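Local coordinates for intracellular exo-alpha-(1->5)-L-arabinofuranosidase (Bifidobacterium longum, PDB 2Y2W), which removes terminal alpha-L-arabinofuranosyl residues from arabinan and arabinoxylan, acting as a retaining family 51 glycoside hydrolase in plant cell-wall breakdown, at residues D[53-59]-D[441-447]. Sequence-based numbering, arbitrary orientation.
Sequences ATPVADV and ARGQAYA
Pro55 lies against Tyr446 in a clear case of proline-aromatic CH-pi packing: its CB sits over one face of the phenol ring, 3.7 Å from the centroid and 18° off the normal. Ala53 meets the same ring differently, reaching its edge with CB 3.5 Å from Tyr446 CE1. The tyrosine CG stands anti to its own carbonyl carbon (chi1 -74°), which brings the ring alongside the proline, while the tyrosine side chain also touches Val470 and Trp472 of strand 462-473. Backbone bonds bring the two chains together antiparallel. Ala445 is gripped twice, its O accepting from Val56 N at 2.6 Å and its N donating to Ala57 O at 2.7 Å; further along, Val59 N donates to Gly443 O at 2.9 Å. The short, weakly bonded strand at 57-58 thus lies at the side of strand 444-456 of the C-terminal beta domain, just before the chain enters strand 65-67, the first of the (beta/alpha)8 barrel. An apolar contact sets Val56 CG2 4.0 Å from Ala447 CB. Val59 instead packs a methyl against backbone carbonyl oxygens: its CG1 lies 3.3 Å from Ala441 O and also close to Gly443 O, with Leu396 of helix 382-397 also touching this valine.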
ATOM      1  N   ALA D  53      49.139  21.110   3.534  1.00 59.16           N
ATOM      2  CA  ALA D  53      47.767  20.617   3.427  1.00 58.17           C
ATOM      3  C   ALA D  53      46.975  21.622   2.578  1.00 57.40           C
ATOM      4  O   ALA D  53      47.240  22.822   2.692  1.00 57.45           O
ATOM      5  CB  ALA D  53      47.163  20.465   4.807  1.00 58.29           C
ATOM      6  N   THR D  54      46.011  21.217   1.735  1.00 56.29           N
ATOM      7  CA  THR D  54      45.337  19.889   1.604  1.00 55.11           C
ATOM      8  C   THR D  54      44.316  19.581   2.715  1.00 54.11           C
ATOM      9  O   THR D  54      44.578  18.769   3.608  1.00 54.10           O
ATOM     10  CB  THR D  54      46.262  18.668   1.257  1.00 55.19           C
ATOM     11  OG1 THR D  54      46.921  18.178   2.431  1.00 55.10           O
ATOM     12  CG2 THR D  54      47.281  19.023   0.161  1.00 55.42           C
ATOM     13  N   PRO D  55      43.135  20.229   2.642  1.00 53.02           N
ATOM     14  CA  PRO D  55      42.084  20.100   3.648  1.00 52.03           C
ATOM     15  C   PRO D  55      41.152  18.922   3.393  1.00 50.97           C
ATOM     16  O   PRO D  55      41.252  18.255   2.357  1.00 50.89           O
ATOM     17  CB  PRO D  55      41.303  21.419   3.509  1.00 52.11           C
ATOM     18  CG  PRO D  55      41.809  22.083   2.238  1.00 52.52           C
ATOM     19  CD  PRO D  55      42.712  21.117   1.546  1.00 52.99           C
ATOM     20  N   VAL D  56      40.258  18.674   4.346  1.00 49.70           N
ATOM     21  CA  VAL D  56      39.202  17.680   4.187  1.00 48.43           C
ATOM     22  C   VAL D  56      38.157  18.219   3.202  1.00 47.49           C
ATOM     23  O   VAL D  56      37.881  17.591   2.175  1.00 47.39           O
ATOM     24  CB  VAL D  56      38.539  17.319   5.546  1.00 48.49           C
ATOM     25  CG1 VAL D  56      37.491  16.229   5.365  1.00 48.48           C
ATOM     26  CG2 VAL D  56      39.590  16.879   6.563  1.00 48.34           C
ATOM     27  N   ALA D  57      37.606  19.392   3.519  1.00 46.24           N
ATOM     28  CA  ALA D  57      36.559  20.038   2.725  1.00 45.00           C
ATOM     29  C   ALA D  57      36.240  21.426   3.270  1.00 44.11           C
ATOM     30  O   ALA D  57      36.675  21.787   4.366  1.00 44.02           O
ATOM     31  CB  ALA D  57      35.297  19.191   2.729  1.00 45.02           C
ATOM     32  N   ASP D  58      35.485  22.202   2.495  1.00 42.96           N
ATOM     33  CA  ASP D  58      34.863  23.422   2.999  1.00 41.79           C
ATOM     34  C   ASP D  58      33.749  23.018   3.960  1.00 40.89           C
ATOM     35  O   ASP D  58      32.966  22.114   3.661  1.00 40.82           O
ATOM     36  CB  ASP D  58      34.299  24.266   1.851  1.00 41.86           C
ATOM     37  CG  ASP D  58      33.193  23.554   1.081  1.00 42.02           C
ATOM     38  OD1 ASP D  58      33.405  22.399   0.650  1.00 41.80           O
ATOM     39  OD2 ASP D  58      32.110  24.153   0.906  1.00 42.33           O
ATOM     40  N   VAL D  59      33.692  23.668   5.119  1.00 39.65           N
ATOM     41  CA  VAL D  59      32.708  23.304   6.137  1.00 38.53           C
ATOM     42  C   VAL D  59      31.285  23.688   5.714  1.00 37.65           C
ATOM     43  O   VAL D  59      31.001  24.868   5.482  1.00 37.62           O
ATOM     44  CB  VAL D  59      33.064  23.873   7.544  1.00 38.60           C
ATOM     45  CG1 VAL D  59      33.377  25.363   7.478  1.00 38.86           C
ATOM     46  CG2 VAL D  59      31.946  23.590   8.549  1.00 38.43           C
ATOM     47  N   ALA D 441      33.757  27.684  13.352  1.00 42.11           N
ATOM     48  CA  ALA D 441      34.275  26.710  12.395  1.00 42.76           C
ATOM     49  C   ALA D 441      33.893  27.112  10.972  1.00 43.23           C
ATOM     50  O   ALA D 441      32.880  26.662  10.433  1.00 43.32           O
ATOM     51  CB  ALA D 441      33.784  25.305  12.721  1.00 42.70           C
ATOM     52  N   ARG D 442      34.714  27.975  10.379  1.00 43.93           N
ATOM     53  CA  ARG D 442      34.462  28.512   9.044  1.00 44.61           C
ATOM     54  C   ARG D 442      35.589  28.173   8.071  1.00 45.01           C
ATOM     55  O   ARG D 442      36.703  27.843   8.487  1.00 45.05           O
ATOM     56  CB  ARG D 442      34.267  30.031   9.102  1.00 44.62           C
ATOM     57  CG  ARG D 442      33.035  30.502   9.872  1.00 45.22           C
ATOM     58  CD  ARG D 442      31.733  30.142   9.156  1.00 46.28           C
ATOM     59  NE  ARG D 442      30.634  31.032   9.533  1.00 47.01           N
ATOM     60  CZ  ARG D 442      29.854  30.870  10.600  1.00 46.85           C
ATOM     61  NH1 ARG D 442      30.038  29.847  11.425  1.00 46.99           N
ATOM     62  NH2 ARG D 442      28.884  31.741  10.843  1.00 46.74           N
ATOM     63  N   GLY D 443      35.284  28.256   6.778  1.00 45.51           N
ATOM     64  CA  GLY D 443      36.275  28.056   5.725  1.00 46.10           C
ATOM     65  C   GLY D 443      36.518  26.598   5.393  1.00 46.61           C
ATOM     66  O   GLY D 443      35.600  25.884   4.987  1.00 46.68           O
ATOM     67  N   GLN D 444      37.766  26.165   5.565  1.00 47.07           N
ATOM     68  CA  GLN D 444      38.176  24.795   5.259  1.00 47.50           C
ATOM     69  C   GLN D 444      38.439  23.994   6.536  1.00 47.77           C
ATOM     70  O   GLN D 444      38.868  24.549   7.551  1.00 47.78           O
ATOM     71  CB  GLN D 444      39.428  24.793   4.376  1.00 47.48           C
ATOM     72  CG  GLN D 444      39.235  25.375   2.975  1.00 47.74           C
ATOM     73  CD  GLN D 444      38.728  24.358   1.958  1.00 48.12           C
ATOM     74  OE1 GLN D 444      38.610  23.166   2.246  1.00 47.94           O
ATOM     75  NE2 GLN D 444      38.430  24.833   0.754  1.00 48.37           N
ATOM     76  N   ALA D 445      38.180  22.689   6.471  1.00 48.05           N
ATOM     77  CA  ALA D 445      38.411  21.789   7.598  1.00 48.33           C
ATOM     78  C   ALA D 445      39.675  20.965   7.382  1.00 48.56           C
ATOM     79  O   ALA D 445      39.853  20.344   6.332  1.00 48.50           O
ATOM     80  CB  ALA D 445      37.206  20.882   7.816  1.00 48.23           C
ATOM     81  N   TYR D 446      40.549  20.970   8.383  1.00 48.93           N
ATOM     82  CA  TYR D 446      41.823  20.260   8.313  1.00 49.37           C
ATOM     83  C   TYR D 446      41.919  19.190   9.395  1.00 49.60           C
ATOM     84  O   TYR D 446      41.523  19.420  10.541  1.00 49.66           O
ATOM     85  CB  TYR D 446      42.991  21.241   8.456  1.00 49.40           C
ATOM     86  CG  TYR D 446      43.251  22.095   7.235  1.00 49.60           C
ATOM     87  CD1 TYR D 446      44.079  21.639   6.209  1.00 49.86           C
ATOM     88  CD2 TYR D 446      42.685  23.364   7.110  1.00 49.72           C
ATOM     89  CE1 TYR D 446      44.329  22.421   5.084  1.00 50.05           C
ATOM     90  CE2 TYR D 446      42.930  24.156   5.985  1.00 49.82           C
ATOM     91  CZ  TYR D 446      43.751  23.673   4.977  1.00 50.02           C
ATOM     92  OH  TYR D 446      44.002  24.439   3.860  1.00 50.15           O
ATOM     93  N   ALA D 447      42.441  18.026   9.021  1.00 49.89           N
ATOM     94  CA  ALA D 447      42.676  16.940   9.968  1.00 50.22           C
ATOM     95  C   ALA D 447      44.162  16.873  10.332  1.00 50.44           C
ATOM     96  O   ALA D 447      44.960  16.299   9.586  1.00 50.42           O
ATOM     97  CB  ALA D 447      42.192  15.610   9.391  1.00 50.23           C
TER